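Local atomic coordinates of annexin B22 (Schistosoma mansoni, PDB entry 4MDU), a protein that binds acidic phospholipid membranes in a calcium-dependent manner, aggregates liposomes when calcium is present, and takes part in worm reproduction and host-parasite interaction. Residues D177-L182 / D275-L279; D221-S225 / R236-V240; R13-H17 / T137-E142; M112-S116 / R314-T318. All blocks are in the same frame, centred on the assembly; numbering follows the deposited sequence.

Interaction 1. Residues D177-L182 / D275-L279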
loop_
_atom_site.group_PDB
_atom_site.type_symbol
_atom_site.label_atom_id
_atom_site.label_comp_id
_atom_site.label_asym_id
_atom_site.label_seq_id
_atom_site.Cartn_x
_atom_site.Cartn_y
_atom_site.Cartn_z
ATOM N N ASP B 177 -2.934 7.363 -12.886
ATOM C CA ASP B 177 -4.046 8.080 -12.283
ATOM C C ASP B 177 -3.705 8.589 -10.885
ATOM O O ASP B 177 -4.116 9.686 -10.497
ATOM C CB ASP B 177 -5.301 7.203 -12.260
ATOM C CG ASP B 177 -5.705 6.728 -13.655
ATOM O OD1 ASP B 177 -5.659 7.546 -14.591
ATOM O OD2 ASP B 177 -6.060 5.542 -13.822
ATOM N N TYR B 178 -2.962 7.796 -10.121
ATOM C CA TYR B 178 -2.618 8.200 -8.764
ATOM C C TYR B 178 -1.724 9.430 -8.804
ATOM O O TYR B 178 -1.942 10.393 -8.066
ATOM C CB TYR B 178 -1.927 7.060 -8.009
ATOM C CG TYR B 178 -1.150 7.503 -6.775
ATOM C CD1 TYR B 178 -1.802 8.075 -5.685
ATOM C CD2 TYR B 178 0.231 7.321 -6.697
ATOM C CE1 TYR B 178 -1.100 8.472 -4.566
ATOM C CE2 TYR B 178 0.951 7.711 -5.570
ATOM C CZ TYR B 178 0.278 8.284 -4.511
ATOM O OH TYR B 178 0.973 8.673 -3.391
ATOM N N GLU B 179 -0.729 9.398 -9.683
ATOM C CA GLU B 179 0.256 10.472 -9.771
ATOM C C GLU B 179 -0.393 11.769 -10.228
ATOM O O GLU B 179 -0.099 12.856 -9.720
ATOM C CB GLU B 179 1.388 10.087 -10.723
ATOM C CG GLU B 179 2.302 8.993 -10.205
ATOM C CD GLU B 179 1.675 7.608 -10.273
ATOM O OE1 GLU B 179 0.570 7.493 -10.842
ATOM O OE2 GLU B 179 2.294 6.636 -9.767
ATOM N N TYR B 180 -1.290 11.644 -11.193
ATOM C CA TYR B 180 -1.984 12.805 -11.706
ATOM C C TYR B 180 -2.828 13.423 -10.592
ATOM O O TYR B 180 -2.789 14.645 -10.381
ATOM C CB TYR B 180 -2.840 12.424 -12.914
ATOM C CG TYR B 180 -3.611 13.590 -13.495
ATOM C CD1 TYR B 180 -4.824 13.983 -12.939
ATOM C CD2 TYR B 180 -3.126 14.304 -14.588
ATOM C CE1 TYR B 180 -5.537 15.052 -13.450
ATOM C CE2 TYR B 180 -3.843 15.380 -15.121
ATOM C CZ TYR B 180 -5.050 15.748 -14.545
ATOM O OH TYR B 180 -5.785 16.809 -15.041
ATOM N N ALA B 181 -3.566 12.586 -9.862
ATOM C CA ALA B 181 -4.396 13.082 -8.758
ATOM C C ALA B 181 -3.534 13.716 -7.685
ATOM O O ALA B 181 -3.868 14.773 -7.145
ATOM C CB ALA B 181 -5.258 11.962 -8.158
ATOM N N LEU B 182 -2.412 13.069 -7.381
ATOM C CA LEU B 182 -1.470 13.599 -6.395
ATOM C C LEU B 182 -1.046 15.012 -6.790
ATOM O O LEU B 182 -1.104 15.935 -5.977
ATOM C CB LEU B 182 -0.245 12.687 -6.299
ATOM C CG LEU B 182 0.382 12.456 -4.923
ATOM C CD1 LEU B 182 -0.683 12.110 -3.923
ATOM C CD2 LEU B 182 1.445 11.340 -4.991
ATOM N N ASP B 275 -2.927 2.867 -5.162
ATOM C CA ASP B 275 -2.784 4.101 -4.412
ATOM C C ASP B 275 -3.790 5.144 -4.851
ATOM O O ASP B 275 -4.147 6.043 -4.078
ATOM C CB ASP B 275 -1.362 4.632 -4.541
ATOM C CG ASP B 275 -0.414 3.945 -3.578
ATOM O OD1 ASP B 275 -0.894 3.481 -2.520
ATOM O OD2 ASP B 275 0.793 3.856 -3.876
ATOM N N TYR B 276 -4.249 5.017 -6.095
ATOM C CA TYR B 276 -5.277 5.908 -6.606
ATOM C C TYR B 276 -6.547 5.773 -5.768
ATOM O O TYR B 276 -7.122 6.773 -5.321
ATOM C CB TYR B 276 -5.545 5.654 -8.093
ATOM C CG TYR B 276 -6.561 6.603 -8.691
ATOM C CD1 TYR B 276 -6.327 7.973 -8.715
ATOM C CD2 TYR B 276 -7.743 6.127 -9.244
ATOM C CE1 TYR B 276 -7.239 8.836 -9.257
ATOM C CE2 TYR B 276 -8.667 6.985 -9.792
ATOM C CZ TYR B 276 -8.410 8.337 -9.795
ATOM O OH TYR B 276 -9.326 9.194 -10.334
ATOM N N ARG B 277 -6.966 4.537 -5.513
ATOM C CA ARG B 277 -8.114 4.319 -4.627
ATOM C C ARG B 277 -7.855 4.879 -3.235
ATOM O O ARG B 277 -8.705 5.561 -2.655
ATOM C CB ARG B 277 -8.479 2.832 -4.567
ATOM C CG ARG B 277 -9.319 2.444 -3.360
ATOM C CD ARG B 277 -9.842 1.027 -3.492
ATOM N NE ARG B 277 -8.808 0.127 -3.988
ATOM C CZ ARG B 277 -9.026 -1.129 -4.367
ATOM N NH1 ARG B 277 -10.253 -1.645 -4.304
ATOM N NH2 ARG B 277 -8.019 -1.872 -4.813
ATOM N N LYS B 278 -6.669 4.596 -2.697
ATOM C CA LYS B 278 -6.349 4.999 -1.332
ATOM C C LYS B 278 -6.332 6.525 -1.209
ATOM O O LYS B 278 -6.790 7.079 -0.211
ATOM C CB LYS B 278 -4.997 4.413 -0.875
ATOM C CG LYS B 278 -4.885 2.893 -0.950
ATOM C CD LYS B 278 -3.566 2.409 -0.332
ATOM C CE LYS B 278 -3.161 1.015 -0.824
ATOM N NZ LYS B 278 -2.078 1.056 -1.867
ATOM N N LEU B 279 -5.778 7.202 -2.207
ATOM C CA LEU B 279 -5.791 8.661 -2.213
ATOM C C LEU B 279 -7.245 9.185 -2.258
ATOM O O LEU B 279 -7.657 9.983 -1.414
ATOM C CB LEU B 279 -4.956 9.205 -3.383
ATOM C CG LEU B 279 -5.017 10.725 -3.603
ATOM C CD1 LEU B 279 -4.588 11.442 -2.347
ATOM C CD2 LEU B 279 -4.162 11.188 -4.791
#

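Interaction 2. Residues D221-S225 / R236-V240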
loop_
_atom_site.group_PDB
_atom_site.type_symbol
_atom_site.label_atom_id
_atom_site.label_comp_id
_atom_site.label_asym_id
_atom_site.label_seq_id
_atom_site.Cartn_x
_atom_site.Cartn_y
_atom_site.Cartn_z
ATOM N N ASP B 221 -21.649 13.047 -12.949
ATOM C CA ASP B 221 -20.346 12.777 -13.558
ATOM C C ASP B 221 -19.644 11.606 -12.877
ATOM O O ASP B 221 -18.974 10.799 -13.524
ATOM C CB ASP B 221 -19.459 14.015 -13.515
ATOM C CG ASP B 221 -19.700 14.932 -14.685
ATOM O OD1 ASP B 221 -20.124 14.430 -15.749
ATOM O OD2 ASP B 221 -19.465 16.148 -14.546
ATOM N N LEU B 222 -19.805 11.516 -11.565
ATOM C CA LEU B 222 -19.177 10.456 -10.814
ATOM C C LEU B 222 -19.737 9.109 -11.237
ATOM O O LEU B 222 -18.987 8.139 -11.386
ATOM C CB LEU B 222 -19.369 10.685 -9.317
ATOM C CG LEU B 222 -18.451 11.749 -8.714
ATOM C CD1 LEU B 222 -18.948 12.213 -7.352
ATOM C CD2 LEU B 222 -17.022 11.206 -8.627
ATOM N N TYR B 223 -21.049 9.059 -11.452
ATOM C CA TYR B 223 -21.724 7.818 -11.826
ATOM C C TYR B 223 -21.348 7.381 -13.236
ATOM O O TYR B 223 -21.149 6.193 -13.490
ATOM C CB TYR B 223 -23.243 7.968 -11.705
ATOM C CG TYR B 223 -24.019 6.712 -12.041
ATOM C CD1 TYR B 223 -24.189 5.704 -11.099
ATOM C CD2 TYR B 223 -24.590 6.541 -13.291
ATOM C CE1 TYR B 223 -24.899 4.559 -11.399
ATOM C CE2 TYR B 223 -25.299 5.401 -13.601
ATOM C CZ TYR B 223 -25.453 4.413 -12.652
ATOM O OH TYR B 223 -26.158 3.272 -12.962
ATOM N N ALA B 224 -21.249 8.345 -14.147
ATOM C CA ALA B 224 -20.836 8.077 -15.521
ATOM C C ALA B 224 -19.471 7.384 -15.615
ATOM O O ALA B 224 -19.234 6.604 -16.535
ATOM C CB ALA B 224 -20.823 9.364 -16.323
ATOM N N SER B 225 -18.576 7.666 -14.671
ATOM C CA SER B 225 -17.229 7.090 -14.703
ATOM C C SER B 225 -17.217 5.582 -14.445
ATOM O O SER B 225 -16.779 5.124 -13.390
ATOM C CB SER B 225 -16.315 7.798 -13.704
ATOM O OG SER B 225 -16.185 9.171 -14.021
ATOM N N ARG B 236 -12.594 12.683 -14.289
ATOM C CA ARG B 236 -13.759 13.293 -13.647
ATOM C C ARG B 236 -13.838 12.986 -12.154
ATOM O O ARG B 236 -14.184 13.855 -11.337
ATOM C CB ARG B 236 -15.052 12.882 -14.353
ATOM C CG ARG B 236 -15.425 13.773 -15.535
ATOM C CD ARG B 236 -16.676 13.267 -16.240
ATOM N NE ARG B 236 -16.508 11.898 -16.724
ATOM C CZ ARG B 236 -17.427 11.232 -17.419
ATOM N NH1 ARG B 236 -18.587 11.806 -17.715
ATOM N NH2 ARG B 236 -17.182 9.991 -17.820
ATOM N N ILE B 237 -13.509 11.752 -11.789
ATOM C CA ILE B 237 -13.506 11.391 -10.382
ATOM C C ILE B 237 -12.488 12.267 -9.667
ATOM O O ILE B 237 -12.767 12.816 -8.605
ATOM C CB ILE B 237 -13.189 9.903 -10.179
ATOM C CG1 ILE B 237 -14.164 9.059 -11.002
ATOM C CG2 ILE B 237 -13.258 9.531 -8.700
ATOM C CD1 ILE B 237 -14.078 7.588 -10.739
ATOM N N THR B 238 -11.310 12.416 -10.266
ATOM C CA THR B 238 -10.244 13.158 -9.607
ATOM C C THR B 238 -10.670 14.588 -9.379
ATOM O O THR B 238 -10.607 15.100 -8.264
ATOM C CB THR B 238 -8.963 13.157 -10.432
ATOM O OG1 THR B 238 -8.408 11.837 -10.437
ATOM C CG2 THR B 238 -7.956 14.151 -9.839
ATOM N N ARG B 239 -11.112 15.222 -10.454
ATOM C CA ARG B 239 -11.536 16.606 -10.398
ATOM C C ARG B 239 -12.495 16.827 -9.250
ATOM O O ARG B 239 -12.284 17.722 -8.432
ATOM N N VAL B 240 -13.554 16.019 -9.184
ATOM C CA VAL B 240 -14.546 16.194 -8.115
ATOM C C VAL B 240 -13.980 15.905 -6.719
ATOM O O VAL B 240 -14.030 16.754 -5.825
ATOM C CB VAL B 240 -15.832 15.336 -8.339
ATOM C CG1 VAL B 240 -16.770 15.461 -7.142
ATOM C CG2 VAL B 240 -16.549 15.754 -9.615
#

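Interaction 3. Residues R13-H17 / T137-E142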
loop_
_atom_site.group_PDB
_atom_site.type_symbol
_atom_site.label_atom_id
_atom_site.label_comp_id
_atom_site.label_asym_id
_atom_site.label_seq_id
_atom_site.Cartn_x
_atom_site.Cartn_y
_atom_site.Cartn_z
ATOM N N ARG B 13 -4.319 26.879 11.595
ATOM C CA ARG B 13 -4.560 26.094 10.399
ATOM C C ARG B 13 -5.799 26.708 9.776
ATOM O O ARG B 13 -6.574 27.382 10.454
ATOM C CB ARG B 13 -4.834 24.637 10.764
ATOM C CG ARG B 13 -3.637 23.903 11.375
ATOM C CD ARG B 13 -2.546 23.708 10.347
ATOM N NE ARG B 13 -3.075 23.127 9.109
ATOM C CZ ARG B 13 -2.874 21.869 8.719
ATOM N NH1 ARG B 13 -2.159 21.033 9.479
ATOM N NH2 ARG B 13 -3.392 21.440 7.572
ATOM N N SER B 14 -6.004 26.469 8.495
ATOM C CA SER B 14 -7.097 27.125 7.798
ATOM C C SER B 14 -8.448 26.696 8.374
ATOM O O SER B 14 -8.641 25.518 8.670
ATOM C CB SER B 14 -7.031 26.806 6.308
ATOM O OG SER B 14 -8.347 26.632 5.808
ATOM N N LEU B 15 -9.387 27.639 8.501
ATOM C CA LEU B 15 -10.707 27.348 9.077
ATOM C C LEU B 15 -11.503 26.328 8.275
ATOM O O LEU B 15 -12.482 25.752 8.764
ATOM C CB LEU B 15 -11.540 28.617 9.234
ATOM C CG LEU B 15 -11.919 28.942 10.674
ATOM C CD1 LEU B 15 -10.659 29.344 11.432
ATOM C CD2 LEU B 15 -12.951 30.060 10.705
ATOM N N ILE B 16 -11.089 26.101 7.038
ATOM C CA ILE B 16 -11.774 25.125 6.220
ATOM C C ILE B 16 -11.754 23.713 6.849
ATOM O O ILE B 16 -12.632 22.894 6.562
ATOM C CB ILE B 16 -11.186 25.098 4.812
ATOM C CG1 ILE B 16 -12.204 24.521 3.833
ATOM C CG2 ILE B 16 -9.881 24.316 4.803
ATOM C CD1 ILE B 16 -12.082 25.094 2.445
ATOM N N HIS B 17 -10.776 23.443 7.715
ATOM C CA HIS B 17 -10.704 22.150 8.439
ATOM C C HIS B 17 -11.519 22.121 9.733
ATOM O O HIS B 17 -11.607 21.086 10.393
ATOM C CB HIS B 17 -9.258 21.794 8.821
ATOM C CG HIS B 17 -8.293 21.838 7.678
ATOM N ND1 HIS B 17 -8.246 20.865 6.704
ATOM C CD2 HIS B 17 -7.320 22.729 7.368
ATOM C CE1 HIS B 17 -7.290 21.156 5.841
ATOM N NE2 HIS B 17 -6.717 22.287 6.217
ATOM N N THR B 137 -4.316 16.436 3.850
ATOM C CA THR B 137 -4.640 17.351 4.941
ATOM C C THR B 137 -4.293 18.823 4.689
ATOM O O THR B 137 -4.428 19.653 5.588
ATOM C CB THR B 137 -3.948 16.921 6.250
ATOM O OG1 THR B 137 -2.534 17.116 6.112
ATOM C CG2 THR B 137 -4.227 15.457 6.538
ATOM N N LEU B 138 -3.860 19.165 3.481
ATOM C CA LEU B 138 -3.486 20.555 3.216
ATOM C C LEU B 138 -4.446 21.225 2.252
ATOM O O LEU B 138 -4.675 20.728 1.144
ATOM C CB LEU B 138 -2.062 20.648 2.653
ATOM C CG LEU B 138 -0.946 20.138 3.571
ATOM C CD1 LEU B 138 0.365 20.018 2.804
ATOM C CD2 LEU B 138 -0.789 21.048 4.792
ATOM N N TRP B 139 -4.992 22.365 2.653
ATOM C CA TRP B 139 -5.743 23.155 1.684
ATOM C C TRP B 139 -4.815 24.117 0.930
ATOM O O TRP B 139 -3.601 24.145 1.165
ATOM C CB TRP B 139 -6.949 23.861 2.311
ATOM C CG TRP B 139 -8.126 23.806 1.384
ATOM C CD1 TRP B 139 -8.636 24.838 0.632
ATOM C CD2 TRP B 139 -8.913 22.645 1.060
ATOM N NE1 TRP B 139 -9.700 24.389 -0.115
ATOM C CE2 TRP B 139 -9.885 23.048 0.123
ATOM C CE3 TRP B 139 -8.899 21.310 1.484
ATOM C CZ2 TRP B 139 -10.838 22.167 -0.393
ATOM C CZ3 TRP B 139 -9.850 20.433 0.966
ATOM C CH2 TRP B 139 -10.803 20.869 0.036
ATOM N N ASN B 140 -5.386 24.888 0.014
ATOM C CA ASN B 140 -4.594 25.630 -0.961
ATOM C C ASN B 140 -3.426 26.444 -0.403
ATOM O O ASN B 140 -2.280 26.293 -0.845
ATOM C CB ASN B 140 -5.510 26.505 -1.836
ATOM C CG ASN B 140 -6.412 25.678 -2.734
ATOM O OD1 ASN B 140 -6.101 24.521 -3.045
ATOM N ND2 ASN B 140 -7.545 26.257 -3.146
ATOM N N ASP B 141 -3.723 27.325 0.541
ATOM C CA ASP B 141 -2.713 28.200 1.116
ATOM C C ASP B 141 -1.666 27.441 1.936
ATOM O O ASP B 141 -0.487 27.794 1.941
ATOM C CB ASP B 141 -3.389 29.267 1.965
ATOM C CG ASP B 141 -4.140 30.276 1.110
ATOM O OD1 ASP B 141 -3.686 30.502 -0.020
ATOM O OD2 ASP B 141 -5.164 30.826 1.547
ATOM N N GLU B 142 -2.107 26.398 2.628
ATOM C CA GLU B 142 -1.201 25.570 3.412
ATOM C C GLU B 142 -0.250 24.859 2.475
ATOM O O GLU B 142 0.953 24.811 2.719
ATOM C CB GLU B 142 -2.011 24.580 4.252
ATOM C CG GLU B 142 -2.916 25.328 5.233
ATOM C CD GLU B 142 -3.980 24.458 5.888
ATOM O OE1 GLU B 142 -4.466 23.507 5.241
ATOM O OE2 GLU B 142 -4.339 24.743 7.056
HETATM O O HOH W 1 -1.723 18.629 8.314
#

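Interaction 4. Residues M112-S116 / R314-T318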
loop_
_atom_site.group_PDB
_atom_site.type_symbol
_atom_site.label_atom_id
_atom_site.label_comp_id
_atom_site.label_asym_id
_atom_site.label_seq_id
_atom_site.Cartn_x
_atom_site.Cartn_y
_atom_site.Cartn_z
ATOM N N MET B 112 8.172 21.492 8.826
ATOM C CA MET B 112 8.105 20.127 9.331
ATOM C C MET B 112 7.475 19.199 8.293
ATOM O O MET B 112 7.989 18.117 8.019
ATOM C CB MET B 112 7.347 20.081 10.658
ATOM C CG MET B 112 7.419 18.727 11.331
ATOM S SD MET B 112 5.892 17.879 10.994
ATOM C CE MET B 112 4.994 18.529 12.370
ATOM N N LEU B 113 6.381 19.630 7.679
ATOM C CA LEU B 113 5.745 18.775 6.690
ATOM C C LEU B 113 6.652 18.633 5.475
ATOM O O LEU B 113 6.781 17.542 4.899
ATOM C CB LEU B 113 4.350 19.281 6.319
ATOM C CG LEU B 113 3.363 19.214 7.483
ATOM C CD1 LEU B 113 2.028 19.805 7.054
ATOM C CD2 LEU B 113 3.204 17.778 7.982
ATOM N N ALA B 114 7.306 19.718 5.085
ATOM C CA ALA B 114 8.151 19.651 3.886
ATOM C C ALA B 114 9.328 18.680 4.094
ATOM O O ALA B 114 9.663 17.904 3.214
ATOM C CB ALA B 114 8.635 21.056 3.446
ATOM N N LYS B 115 9.938 18.707 5.268
ATOM C CA LYS B 115 11.021 17.772 5.538
ATOM C C LYS B 115 10.563 16.310 5.406
ATOM O O LYS B 115 11.229 15.500 4.763
ATOM C CB LYS B 115 11.636 18.036 6.909
ATOM C CG LYS B 115 13.124 18.392 6.862
ATOM C CD LYS B 115 13.709 18.526 8.268
ATOM C CE LYS B 115 15.186 18.875 8.243
ATOM N NZ LYS B 115 15.768 18.953 9.618
ATOM N N SER B 116 9.425 15.973 5.992
ATOM C CA SER B 116 8.878 14.624 5.819
ATOM C C SER B 116 8.581 14.300 4.354
ATOM O O SER B 116 8.753 13.160 3.930
ATOM C CB SER B 116 7.606 14.413 6.654
ATOM O OG SER B 116 7.885 14.490 8.039
ATOM N N ARG B 314 3.857 13.056 13.793
ATOM C CA ARG B 314 3.362 14.055 12.832
ATOM C C ARG B 314 1.854 14.243 12.989
ATOM O O ARG B 314 1.363 15.364 13.135
ATOM C CB ARG B 314 3.696 13.669 11.394
ATOM C CG ARG B 314 3.098 14.653 10.351
ATOM C CD ARG B 314 3.628 14.403 8.932
ATOM N NE ARG B 314 3.404 13.033 8.490
ATOM C CZ ARG B 314 4.361 12.118 8.357
ATOM N NH1 ARG B 314 5.633 12.428 8.593
ATOM N NH2 ARG B 314 4.049 10.889 7.974
ATOM N N LEU B 315 1.126 13.133 13.017
ATOM C CA LEU B 315 -0.324 13.186 13.142
ATOM C C LEU B 315 -0.775 13.849 14.436
ATOM O O LEU B 315 -1.627 14.745 14.417
ATOM C CB LEU B 315 -0.927 11.796 12.988
ATOM C CG LEU B 315 -0.837 11.312 11.538
ATOM C CD1 LEU B 315 -1.182 9.856 11.452
ATOM C CD2 LEU B 315 -1.725 12.171 10.571
ATOM N N LEU B 316 -0.187 13.429 15.551
ATOM C CA LEU B 316 -0.500 14.007 16.858
ATOM C C LEU B 316 -0.225 15.517 16.913
ATOM O O LEU B 316 -1.076 16.307 17.333
ATOM C CB LEU B 316 0.304 13.283 17.938
ATOM C CG LEU B 316 -0.449 12.186 18.706
ATOM C CD1 LEU B 316 -1.692 11.710 17.944
ATOM C CD2 LEU B 316 0.472 11.031 19.074
ATOM N N ILE B 317 0.978 15.908 16.514
ATOM C CA ILE B 317 1.357 17.315 16.484
ATOM C C ILE B 317 0.354 18.134 15.668
ATOM O O ILE B 317 -0.178 19.143 16.143
ATOM C CB ILE B 317 2.782 17.479 15.892
ATOM C CG1 ILE B 317 3.801 16.823 16.847
ATOM C CG2 ILE B 317 3.117 18.953 15.617
ATOM C CD1 ILE B 317 5.181 16.678 16.271
ATOM N N THR B 318 0.063 17.672 14.460
ATOM C CA THR B 318 -0.788 18.439 13.555
ATOM C C THR B 318 -2.262 18.427 13.980
ATOM O O THR B 318 -2.913 19.480 14.000
ATOM C CB THR B 318 -0.636 17.995 12.068
ATOM O OG1 THR B 318 -0.790 16.571 11.966
ATOM C CG2 THR B 318 0.736 18.369 11.547
#

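Interaction 1. Residues D177-L182 / D275-L279
Two Asp-Tyr pairs, D177-Y178 and D275-Y276, meet here in a reciprocal way. Both tyrosines take the t rotamer (chi1 162° for Y178, -177° for Y276), which lays each ring against the aspartate of the other segment. D177 CB sits 3.7 Å from the centroid of the Y276 ring and D275 CB 3.6 Å from that of Y178, each a CH-pi contact over the ring face. The backbones come very close, with the CA atoms of Y178 and Y276 4.1 Å apart. L279, t at chi1, fills the space one turn further on, its CD2 lying 3.6 Å from A181 CB and 3.7 Å from L182 CD1. The phenols reach to neighbouring helices: Y178 OH hydrogen-bonds to D128, a ligand of the same calcium site as D275, and Y276 OH to T238. This joins the last (E) helices of annexin repeats 2 and 3, their segments 34° from parallel with axes 8.6 Å apart, between helix 128-136 beside Y178 and helix 236-243 beside Y276, while D177 OD2 takes a hydrogen bond from G125 N of the second subunit.

Interaction 2. Residues D221-S225 / R236-V240
R236 reaches back over the C-terminal turn of the neighbouring helix, one face of its guanidinium lying above S225 N and D221 O. R236 NH1 also touches A224 CB at 3.6 Å and makes a long salt bridge to D221 OD1, likewise at 3.6 Å. S225 closes that turn: its OG donates to D221 O at 3.3 Å, and the same OG lies 3.6 Å from I237 CG1. These are helices A and B of annexin repeat 3; residues 226-234 between them are not modelled, consistent with disorder in the A-B loop, whose two ends this contact brings together. Deeper down the character turns apolar. L222 pushes its two methyls between the helices, CD2 standing 4.1 Å from I237 CG2 and CD1 3.9 Å from V240 CG1. Its side chain also packs on T252 and Y256 of helix 246-260, and its carbonyl accepts from H267. I237 also rests against Y276 and L280 of helix 274-288.

Interaction 3. Residues R13-H17 / T137-E142
One buried carboxylate, that of E142, takes up five N-H bonds at once. E142 OE2 receives R13 NE at 2.9 Å, the core of a salt bridge, and the backbone S14 N at 2.8 Å in an almost straight line. E142 OE1 receives H17 NE2 at 2.7 Å, a weak bond from R13 NH2 at 3.3 Å, and, from within its own segment, W139 N at 2.9 Å. W139 is at the N-cap of helix 140-156 and E142 three residues on, so the carboxylate also holds the N-cap amide. R13 does more: NH2 makes a weak bond to T137 O at 2.9 Å, and water 1 bridges its NH1 (2.7 Å) and T137 OG1 (2.8 Å), a hydroxyl also bonded to I134 O. The N-terminal stretch bends to present these donors, S14 OG accepting from I16 N at 3.1 Å in an ST turn that leads into the 3-10 segment 15-17. I16 then lays CD1 over the W139 indole, 3.8 Å from the centroid of its five-membered ring, a CH-pi contact; W139 NE1 is held by D191 O. The N-terminal tail is thus fixed to the start of the third helix of repeat 2. So rich a set of donors is consistent with an ionised glutamate, its buried charge balanced by R13 and further stabilised by H17 NE2 and the amides of S14 and W139.

Interaction 4. Residues M112-S116 / R314-T318
M112 comes first, its chi2 of -100° lying between wells as the thioether bends across to helix 311-320: M112 CE reaches I317 CG2 at 3.8 Å and T318 CG2 at 4.3 Å, while SD lies 4.3 Å from R314 CG. L113 follows, with CD2 3.5 Å from R314 CD, so the aliphatic part of R314 lies against L113 and, more loosely, M112. One turn on from M112, S116 OG approaches R314 NH1 to 3.1 Å in the plane of the guanidinium. The two segments run antiparallel at 163°, and with axes 12.2 Å apart it is long side chains that span the gap. Helix 109-122 is helix A of repeat 2 and helix 311-320 helix B of repeat 4; in annexins the A and B helices of these repeats surround the central hydrophilic channel. R314 forms a salt bridge through NE with E133 of helix 128-136. The chemistry is therefore divided along one side chain: methylenes pack against M112 and L113, and the charged tip turns to E133, consistent with the polar channel lining known from other annexins.

How the interactions relate
From the N terminus, the tail at 13-17 opens interaction 3, which closes only at 137-142. Before that, 112-116 has opened interaction 4, so these two loops cross, and they touch where L138 CD2 meets L113 CD1 at 3.8 Å. Segment 177-182 next opens interaction 1; inside its loop, interaction 2 closes the short loop between 221-225 and 236-240. Interaction 1 then closes at 275-279, and interaction 4 last, at 314-318, enclosing both. Interactions 1 and 2 touch as well, A181 CB packing on T238 CG2 at 3.9 Å. Together they join the tail to repeat 2, repeat 2 to repeats 3 and 4, and two helices within repeat 3.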